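Local coordinates for peptidase S9 prolyl oligopeptidase catalytic domain-containing protein (PDB 4HXF) that probably acts as a serine peptidase of the prolyl oligopeptidase family, pairing a beta-propeller with an alpha/beta-hydrolase domain in a self-compartmentalizing hexamer, at residues G469-N473 with A484-E488. Residues are numbered along the deposited sequence; the frame is centred on the assembly and turned at random.
Sequences GYMTN and AGISE
S487 of strand 484-488 donates a hydrogen bond from OG to OD1 of N473 on the helix, at 2.7 Å. The hydroxyl sits above the plane of the amide carbonyl, 39° out of it, rather than on a lone pair. Followed outward, the S487 side chain first meets the helix at CB, 3.1 Å from N473 OD1. The T472 methyl is farther off, with CG2 3.9 Å from S487 CB. With OG anti to the backbone N (chi1 164°), the hydroxyl ends up close to N473. It also lies 3.2 Å from G469 O, which already accepts the helical bond from N473 N. The helix and strand belong to the beta-alpha-beta unit of strand 460-465, helix 467-478 and strand 484-488, in the alpha/beta-hydrolase fold. The helix follows the probable nucleophile elbow, with S466 at its turn. G469 brings its CA to 4.0 Å from E488 O; a side chain here would block this approach, its CB running into that oxygen. One turn on, T472 turns its methyl to the strand: CG2 is 3.7 Å from I486 O and 4.1 Å from G485 CA. Its OG1 bonds back to G468 O. N473 ND2 bonds to I491 O. A leucine in place of N473 would probably leave both the S487 hydroxyl and I491 O without their amide partner. Helix 586-605 packs on the other face of the strand, against I486, and its R592 forms a salt bridge with E488.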
ATOM      1  N   GLY A 469       7.990 -41.996  18.187  1.00 12.12           N
ATOM      2  CA  GLY A 469       7.791 -42.262  16.733  1.00 11.10           C
ATOM      3  C   GLY A 469       8.688 -43.390  16.257  1.00 11.83           C
ATOM      4  O   GLY A 469       8.249 -44.368  15.592  1.00 13.00           O
ATOM      5  N   TYR A 470       9.981 -43.374  16.639  1.00 12.46           N
ATOM      6  CA  TYR A 470      10.861 -44.526  16.461  1.00 12.06           C
ATOM      7  C   TYR A 470      10.150 -45.766  16.954  1.00 12.69           C
ATOM      8  O   TYR A 470      10.179 -46.849  16.376  1.00 12.39           O
ATOM      9  CB  TYR A 470      12.173 -44.292  17.305  1.00 13.18           C
ATOM     10  CG  TYR A 470      12.967 -45.577  17.464  1.00 12.16           C
ATOM     11  CD1 TYR A 470      13.663 -46.104  16.453  1.00 12.19           C
ATOM     12  CD2 TYR A 470      13.005 -46.234  18.668  1.00 13.83           C
ATOM     13  CE1 TYR A 470      14.380 -47.260  16.617  1.00 12.41           C
ATOM     14  CE2 TYR A 470      13.717 -47.367  18.893  1.00 13.54           C
ATOM     15  CZ  TYR A 470      14.462 -47.894  17.816  1.00 14.60           C
ATOM     16  OH  TYR A 470      15.176 -49.109  17.989  1.00 15.29           O
ATOM     17  N   MET A 471       9.669 -45.711  18.210  1.00 12.81           N
ATOM     18  CA  MET A 471       9.129 -46.941  18.792  1.00 13.19           C
ATOM     19  C   MET A 471       7.805 -47.421  18.191  1.00 10.89           C
ATOM     20  O   MET A 471       7.585 -48.612  18.102  1.00 13.24           O
ATOM     21  CB  MET A 471       8.861 -46.776  20.260  1.00 13.61           C
ATOM     22  CG  MET A 471       8.534 -48.054  21.035  1.00 14.01           C
ATOM     23  SD  MET A 471       9.972 -49.139  21.146  1.00 14.25           S
ATOM     24  CE  MET A 471      11.142 -48.174  22.048  1.00 13.84           C
ATOM     25  N   THR A 472       7.015 -46.522  17.662  1.00 12.29           N
ATOM     26  CA  THR A 472       5.852 -46.855  16.865  1.00 12.59           C
ATOM     27  C   THR A 472       6.294 -47.563  15.581  1.00 12.51           C
ATOM     28  O   THR A 472       5.762 -48.598  15.202  1.00 13.11           O
ATOM     29  CB  THR A 472       5.026 -45.578  16.497  1.00 14.13           C
ATOM     30  OG1 THR A 472       4.483 -45.021  17.719  1.00 14.75           O
ATOM     31  CG2 THR A 472       3.844 -45.880  15.577  1.00 12.69           C
ATOM     32  N   ASN A 473       7.256 -46.948  14.889  1.00 11.91           N
ATOM     33  CA  ASN A 473       7.857 -47.600  13.689  1.00 12.63           C
ATOM     34  C   ASN A 473       8.320 -49.017  13.980  1.00 13.68           C
ATOM     35  O   ASN A 473       8.065 -50.038  13.306  1.00 13.52           O
ATOM     36  CB  ASN A 473       9.053 -46.807  13.131  1.00 10.95           C
ATOM     37  CG  ASN A 473       8.727 -45.422  12.646  1.00 11.60           C
ATOM     38  OD1 ASN A 473       7.564 -45.072  12.371  1.00 13.00           O
ATOM     39  ND2 ASN A 473       9.808 -44.589  12.488  1.00 12.37           N
ATOM     40  N   ALA A 484      -2.937 -50.379  13.946  1.00 15.77           N
ATOM     41  CA  ALA A 484      -2.677 -49.045  13.378  1.00 16.33           C
ATOM     42  C   ALA A 484      -1.597 -48.376  14.140  1.00 16.95           C
ATOM     43  O   ALA A 484      -1.468 -48.566  15.333  1.00 16.73           O
ATOM     44  CB  ALA A 484      -3.958 -48.188  13.458  1.00 17.32           C
ATOM     45  N   GLY A 485      -0.888 -47.485  13.483  1.00 14.27           N
ATOM     46  CA  GLY A 485       0.120 -46.657  14.064  1.00 13.17           C
ATOM     47  C   GLY A 485       0.103 -45.233  13.585  1.00 13.27           C
ATOM     48  O   GLY A 485      -0.286 -44.969  12.401  1.00 14.77           O
ATOM     49  N   ILE A 486       0.472 -44.303  14.460  1.00 12.85           N
ATOM     50  CA  ILE A 486       0.747 -42.894  14.086  1.00 11.72           C
ATOM     51  C   ILE A 486       2.110 -42.582  14.585  1.00 13.37           C
ATOM     52  O   ILE A 486       2.329 -42.475  15.813  1.00 12.73           O
ATOM     53  CB  ILE A 486      -0.321 -41.883  14.566  1.00 12.88           C
ATOM     54  CG1 ILE A 486      -1.742 -42.285  14.067  1.00 13.64           C
ATOM     55  CG2 ILE A 486       0.120 -40.473  14.101  1.00 11.82           C
ATOM     56  CD1 ILE A 486      -2.797 -41.221  14.399  1.00 14.15           C
ATOM     57  N   SER A 487       3.063 -42.436  13.669  1.00 11.65           N
ATOM     58  CA  SER A 487       4.468 -42.146  14.046  1.00 12.45           C
ATOM     59  C   SER A 487       4.801 -40.725  13.646  1.00 12.79           C
ATOM     60  O   SER A 487       4.655 -40.356  12.483  1.00 12.81           O
ATOM     61  CB  SER A 487       5.362 -43.102  13.273  1.00 12.64           C
ATOM     62  OG  SER A 487       6.741 -42.710  13.264  1.00 12.24           O
ATOM     63  N   GLU A 488       5.301 -39.935  14.568  1.00 12.13           N
ATOM     64  CA  GLU A 488       5.515 -38.483  14.309  1.00 12.36           C
ATOM     65  C   GLU A 488       6.945 -38.104  14.612  1.00 12.76           C
ATOM     66  O   GLU A 488       7.528 -38.467  15.624  1.00 12.37           O
ATOM     67  CB  GLU A 488       4.610 -37.635  15.163  1.00 13.87           C
ATOM     68  CG  GLU A 488       3.212 -38.131  15.294  1.00 14.77           C
ATOM     69  CD  GLU A 488       2.297 -37.092  15.876  1.00 15.81           C
ATOM     70  OE1 GLU A 488       2.515 -35.894  15.522  1.00 16.48           O
ATOM     71  OE2 GLU A 488       1.427 -37.474  16.743  1.00 14.97           O
TER